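Local coordinates for putative hemin storage protein (Bordetella bronchiseptica, PDB 6AU1) that cleaves deacetylated poly-beta-1,6-N-acetylglucosamine through its glycoside hydrolase domain, the part of the longer protein described here, and can disrupt bacterial biofilms, at residues Leu97-Val111 against Pro127-Ile141. Residues are numbered along the deposited sequence; the frame is centred on the assembly and turned at random.
Sequences LTFSVPPGNPAYGKV and PTRLSPFHPDAHRVI
In the TIM-barrel glycoside hydrolase domain, the long connection from strand 89-94 to helix 135-151 folds back on itself, and Leu130 sits at one meeting point of its two arms. Leu130 N donates to Leu97 O (2.9 Å), while Ser131 N reaches Lys110 O (2.8 Å) almost straight, at 177°. Two consecutive amides thus grip both ends of the 97-111 excursion, and between them the Leu130 side chain enters the loop: CD1 lies 4.1 Å from Phe99 CB, and CD2 packs near Ala107 CB and Val111 CG1.

Beside it the first two turns of the helix supply a second apolar patch. Ala107 CB rests on Ala137 CA (3.7 Å) and beside Val140 CG2, and Asn105 OD1, which accepts from Ala107 N in an Asx turn, also touches Val140 CG2 (3.6 Å). Further along, the Ile141 and Phe99 side chains cross at about a right angle, Ile141 CG1 lying 4.0 Å from Phe99 CD2, and helix 195-223 adds Phe212 against Leu97 and Ile141.

The helix start is more polar. A bend at chi2 (-52°) lays the Lys110 chain over one face of His134, with CG 3.9 Å from the ring centroid. In the ring plane, His134 ND1 caps the helix by accepting from Asp136 N (3.1 Å), and NE2 shares a water with Lys110 NZ. Another water bridges Pro106 O and Asp136 OD2. With ND1 accepting, any proton of a neutral His134 would probably sit on NE2, and the nearby ammonium should disfavour a second one.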
loop_
_atom_site.group_PDB
_atom_site.type_symbol
_atom_site.label_atom_id
_atom_site.label_comp_id
_atom_site.label_asym_id
_atom_site.label_seq_id
_atom_site.Cartn_x
_atom_site.Cartn_y
_atom_site.Cartn_z
ATOM N N LEU A 97 1.218 5.846 7.731
ATOM C CA LEU A 97 1.370 6.090 9.171
ATOM C C LEU A 97 2.688 5.608 9.773
ATOM O O LEU A 97 3.183 6.211 10.736
ATOM C CB LEU A 97 0.238 5.405 9.949
ATOM C CG LEU A 97 -1.198 5.751 9.573
ATOM C CD1 LEU A 97 -2.111 4.942 10.487
ATOM C CD2 LEU A 97 -1.447 7.252 9.708
ATOM N N THR A 98 3.244 4.512 9.251
ATOM C CA THR A 98 4.403 3.890 9.914
ATOM C C THR A 98 5.724 4.570 9.550
ATOM O O THR A 98 6.356 4.229 8.547
ATOM C CB THR A 98 4.540 2.382 9.591
ATOM O OG1 THR A 98 4.698 2.187 8.175
ATOM C CG2 THR A 98 3.330 1.596 10.094
ATOM N N PHE A 99 6.104 5.542 10.369
ATOM C CA PHE A 99 7.411 6.181 10.291
ATOM C C PHE A 99 7.994 6.204 11.682
ATOM O O PHE A 99 7.459 6.876 12.563
ATOM C CB PHE A 99 7.295 7.597 9.724
ATOM C CG PHE A 99 6.710 7.636 8.351
ATOM C CD1 PHE A 99 7.524 7.457 7.233
ATOM C CD2 PHE A 99 5.342 7.820 8.171
ATOM C CE1 PHE A 99 6.976 7.474 5.947
ATOM C CE2 PHE A 99 4.789 7.842 6.897
ATOM C CZ PHE A 99 5.611 7.670 5.780
ATOM N N SER A 100 9.075 5.458 11.883
ATOM C CA SER A 100 9.703 5.372 13.199
ATOM C C SER A 100 10.759 6.464 13.336
ATOM O O SER A 100 11.957 6.220 13.205
ATOM C CB SER A 100 10.302 3.980 13.415
ATOM O OG SER A 100 9.260 3.004 13.468
ATOM N N VAL A 101 10.280 7.677 13.579
ATOM C CA VAL A 101 11.121 8.842 13.753
ATOM C C VAL A 101 12.035 8.677 14.971
ATOM O O VAL A 101 11.720 7.936 15.904
ATOM C CB VAL A 101 10.262 10.121 13.917
ATOM C CG1 VAL A 101 9.435 10.359 12.674
ATOM C CG2 VAL A 101 9.344 10.005 15.148
ATOM N N PRO A 102 13.185 9.354 14.954
ATOM C CA PRO A 102 14.121 9.246 16.080
ATOM C C PRO A 102 13.629 9.984 17.316
ATOM O O PRO A 102 12.799 10.880 17.194
ATOM C CB PRO A 102 15.402 9.886 15.539
ATOM C CG PRO A 102 14.959 10.778 14.441
ATOM C CD PRO A 102 13.718 10.162 13.845
ATOM N N PRO A 103 14.126 9.606 18.505
ATOM C CA PRO A 103 13.775 10.356 19.715
ATOM C C PRO A 103 14.093 11.842 19.535
ATOM O O PRO A 103 15.077 12.180 18.879
ATOM C CB PRO A 103 14.661 9.723 20.794
ATOM C CG PRO A 103 14.980 8.357 20.270
ATOM C CD PRO A 103 15.063 8.503 18.783
ATOM N N GLY A 104 13.263 12.721 20.075
ATOM C CA GLY A 104 13.505 14.141 19.895
ATOM C C GLY A 104 12.744 14.721 18.716
ATOM O O GLY A 104 12.539 15.931 18.640
ATOM N N ASN A 105 12.339 13.865 17.782
ATOM C CA ASN A 105 11.365 14.268 16.771
ATOM C C ASN A 105 10.045 14.575 17.475
ATOM O O ASN A 105 9.646 13.839 18.370
ATOM C CB ASN A 105 11.175 13.168 15.730
ATOM C CG ASN A 105 10.283 13.596 14.578
ATOM O OD1 ASN A 105 9.059 13.583 14.688
ATOM N ND2 ASN A 105 10.899 13.967 13.462
ATOM N N PRO A 106 9.359 15.655 17.070
ATOM C CA PRO A 106 8.091 16.041 17.710
ATOM C C PRO A 106 7.039 14.932 17.701
ATOM O O PRO A 106 6.191 14.889 18.594
ATOM C CB PRO A 106 7.617 17.229 16.865
ATOM C CG PRO A 106 8.842 17.758 16.218
ATOM C CD PRO A 106 9.745 16.586 15.994
ATOM N N ALA A 107 7.087 14.048 16.710
ATOM C CA ALA A 107 6.094 12.982 16.612
ATOM C C ALA A 107 6.519 11.705 17.336
ATOM O O ALA A 107 5.778 10.724 17.325
ATOM C CB ALA A 107 5.793 12.672 15.153
ATOM N N TYR A 108 7.703 11.705 17.952
ATOM C CA TYR A 108 8.206 10.474 18.566
ATOM C C TYR A 108 7.241 9.937 19.617
ATOM O O TYR A 108 6.880 10.643 20.565
ATOM C CB TYR A 108 9.585 10.691 19.203
ATOM C CG TYR A 108 10.154 9.434 19.831
ATOM C CD1 TYR A 108 10.757 8.460 19.047
ATOM C CD2 TYR A 108 10.086 9.219 21.209
ATOM C CE1 TYR A 108 11.276 7.309 19.604
ATOM C CE2 TYR A 108 10.604 8.060 21.779
ATOM C CZ TYR A 108 11.195 7.109 20.966
ATOM O OH TYR A 108 11.720 5.957 21.503
ATOM N N GLY A 109 6.827 8.688 19.439
ATOM C CA GLY A 109 5.978 8.017 20.408
ATOM C C GLY A 109 4.504 8.365 20.290
ATOM O O GLY A 109 3.689 7.860 21.058
ATOM N N LYS A 110 4.163 9.241 19.345
ATOM C CA LYS A 110 2.775 9.661 19.158
ATOM C C LYS A 110 2.098 8.676 18.218
ATOM O O LYS A 110 1.732 9.011 17.085
ATOM C CB LYS A 110 2.692 11.093 18.614
ATOM C CG LYS A 110 3.452 12.121 19.449
ATOM C CD LYS A 110 3.057 12.051 20.924
ATOM C CE LYS A 110 3.725 13.180 21.711
ATOM N NZ LYS A 110 3.473 13.053 23.179
ATOM N N VAL A 111 1.940 7.454 18.717
ATOM C CA VAL A 111 1.493 6.334 17.909
ATOM C C VAL A 111 0.047 5.964 18.212
ATOM O O VAL A 111 -0.511 6.377 19.238
ATOM C CB VAL A 111 2.378 5.092 18.143
ATOM C CG1 VAL A 111 3.809 5.358 17.647
ATOM C CG2 VAL A 111 2.377 4.702 19.635
ATOM N N PRO A 127 2.742 -1.690 15.562
ATOM C CA PRO A 127 2.753 -0.813 16.735
ATOM C C PRO A 127 3.382 0.550 16.446
ATOM O O PRO A 127 3.188 1.471 17.244
ATOM C CB PRO A 127 3.613 -1.580 17.754
ATOM C CG PRO A 127 3.623 -2.988 17.287
ATOM C CD PRO A 127 3.481 -2.943 15.791
ATOM N N THR A 128 4.119 0.671 15.341
ATOM C CA THR A 128 4.796 1.920 15.003
ATOM C C THR A 128 3.943 2.904 14.199
ATOM O O THR A 128 4.424 3.994 13.864
ATOM C CB THR A 128 6.091 1.658 14.189
ATOM O OG1 THR A 128 5.737 1.204 12.876
ATOM C CG2 THR A 128 6.974 0.613 14.889
ATOM N N ARG A 129 2.702 2.534 13.856
ATOM C CA ARG A 129 1.817 3.488 13.179
ATOM C C ARG A 129 1.713 4.778 13.989
ATOM O O ARG A 129 1.274 4.754 15.147
ATOM C CB ARG A 129 0.398 2.912 12.986
ATOM C CG ARG A 129 0.233 1.889 11.856
ATOM C CD ARG A 129 -1.091 1.116 12.063
ATOM N NE ARG A 129 -1.036 0.412 13.352
ATOM C CZ ARG A 129 -2.095 0.073 14.087
ATOM N NH1 ARG A 129 -3.325 0.350 13.669
ATOM N NH2 ARG A 129 -1.916 -0.547 15.250
ATOM N N LEU A 130 2.104 5.897 13.391
ATOM C CA LEU A 130 1.870 7.186 14.031
ATOM C C LEU A 130 0.366 7.447 14.062
ATOM O O LEU A 130 -0.368 6.997 13.176
ATOM C CB LEU A 130 2.601 8.310 13.287
ATOM C CG LEU A 130 4.128 8.267 13.404
ATOM C CD1 LEU A 130 4.751 9.315 12.490
ATOM C CD2 LEU A 130 4.524 8.506 14.858
ATOM N N SER A 131 -0.098 8.158 15.085
ATOM C CA SER A 131 -1.506 8.540 15.162
ATOM C C SER A 131 -1.834 9.727 14.267
ATOM O O SER A 131 -1.349 10.834 14.498
ATOM C CB SER A 131 -1.893 8.891 16.596
ATOM O OG SER A 131 -3.251 9.310 16.638
ATOM N N PRO A 132 -2.685 9.520 13.251
ATOM C CA PRO A 132 -3.027 10.657 12.390
ATOM C C PRO A 132 -3.966 11.643 13.091
ATOM O O PRO A 132 -4.288 12.681 12.520
ATOM C CB PRO A 132 -3.713 9.994 11.190
ATOM C CG PRO A 132 -4.357 8.771 11.786
ATOM C CD PRO A 132 -3.393 8.288 12.855
ATOM N N PHE A 133 -4.389 11.318 14.313
ATOM C CA PHE A 133 -5.179 12.241 15.127
ATOM C C PHE A 133 -4.315 13.229 15.923
ATOM O O PHE A 133 -4.824 14.226 16.437
ATOM C CB PHE A 133 -6.081 11.449 16.088
ATOM C CG PHE A 133 -7.042 10.530 15.387
ATOM C CD1 PHE A 133 -8.264 11.007 14.922
ATOM C CD2 PHE A 133 -6.723 9.199 15.176
ATOM C CE1 PHE A 133 -9.157 10.169 14.267
ATOM C CE2 PHE A 133 -7.608 8.353 14.523
ATOM C CZ PHE A 133 -8.824 8.841 14.065
ATOM N N HIS A 134 -3.016 12.951 16.034
ATOM C CA HIS A 134 -2.106 13.835 16.761
ATOM C C HIS A 134 -1.532 14.886 15.812
ATOM O O HIS A 134 -0.976 14.543 14.773
ATOM C CB HIS A 134 -0.971 13.037 17.404
ATOM C CG HIS A 134 -0.237 13.793 18.468
ATOM N ND1 HIS A 134 0.620 14.836 18.188
ATOM C CD2 HIS A 134 -0.242 13.661 19.817
ATOM C CE1 HIS A 134 1.112 15.313 19.317
ATOM N NE2 HIS A 134 0.603 14.620 20.321
ATOM N N PRO A 135 -1.687 16.173 16.157
ATOM C CA PRO A 135 -1.246 17.252 15.265
ATOM C C PRO A 135 0.243 17.204 14.913
ATOM O O PRO A 135 0.592 17.585 13.792
ATOM C CB PRO A 135 -1.573 18.526 16.056
ATOM C CG PRO A 135 -1.805 18.073 17.469
ATOM C CD PRO A 135 -2.349 16.690 17.366
ATOM N N ASP A 136 1.103 16.748 15.824
ATOM C CA ASP A 136 2.536 16.695 15.508
ATOM C C ASP A 136 2.857 15.528 14.570
ATOM O O ASP A 136 3.680 15.663 13.663
ATOM C CB ASP A 136 3.378 16.596 16.777
ATOM C CG ASP A 136 3.273 17.838 17.641
ATOM O OD1 ASP A 136 3.183 18.952 17.084
ATOM O OD2 ASP A 136 3.274 17.692 18.875
ATOM N N ALA A 137 2.204 14.389 14.773
ATOM C CA ALA A 137 2.366 13.265 13.850
ATOM C C ALA A 137 1.808 13.612 12.468
ATOM O O ALA A 137 2.406 13.293 11.444
ATOM C CB ALA A 137 1.678 12.009 14.396
ATOM N N HIS A 138 0.643 14.255 12.456
ATOM C CA HIS A 138 0.004 14.693 11.214
ATOM C C HIS A 138 0.962 15.570 10.396
ATOM O O HIS A 138 1.147 15.367 9.182
ATOM C CB HIS A 138 -1.282 15.444 11.562
ATOM C CG HIS A 138 -2.204 15.684 10.409
ATOM N ND1 HIS A 138 -1.993 16.683 9.481
ATOM C CD2 HIS A 138 -3.378 15.098 10.075
ATOM C CE1 HIS A 138 -2.982 16.676 8.602
ATOM N NE2 HIS A 138 -3.841 15.734 8.949
ATOM N N ARG A 139 1.596 16.526 11.068
ATOM C CA ARG A 139 2.501 17.449 10.392
ATOM C C ARG A 139 3.764 16.743 9.913
ATOM O O ARG A 139 4.236 16.992 8.804
ATOM C CB ARG A 139 2.889 18.612 11.308
ATOM C CG ARG A 139 3.754 19.666 10.612
ATOM C CD ARG A 139 4.155 20.778 11.575
ATOM N NE ARG A 139 5.102 20.300 12.582
ATOM C CZ ARG A 139 4.783 20.010 13.840
ATOM N NH1 ARG A 139 3.534 20.160 14.266
ATOM N NH2 ARG A 139 5.719 19.577 14.675
ATOM N N VAL A 140 4.320 15.873 10.754
ATOM C CA VAL A 140 5.568 15.200 10.402
ATOM C C VAL A 140 5.355 14.302 9.178
ATOM O O VAL A 140 6.161 14.335 8.243
ATOM C CB VAL A 140 6.130 14.380 11.587
ATOM C CG1 VAL A 140 7.202 13.395 11.106
ATOM C CG2 VAL A 140 6.691 15.318 12.646
ATOM N N ILE A 141 4.263 13.541 9.156
ATOM C CA ILE A 141 3.963 12.711 7.988
ATOM C C ILE A 141 3.783 13.593 6.752
ATOM O O ILE A 141 4.285 13.290 5.668
ATOM C CB ILE A 141 2.703 11.850 8.206
ATOM C CG1 ILE A 141 2.955 10.841 9.332
ATOM C CG2 ILE A 141 2.333 11.115 6.928
ATOM C CD1 ILE A 141 1.666 10.165 9.839
HETATM O O HOH W 1 6.373 5.575 14.949
HETATM O O HOH W 2 7.486 2.593 11.359
HETATM O O HOH W 3 4.965 16.197 20.335
HETATM O O HOH W 4 0.900 14.088 23.278
#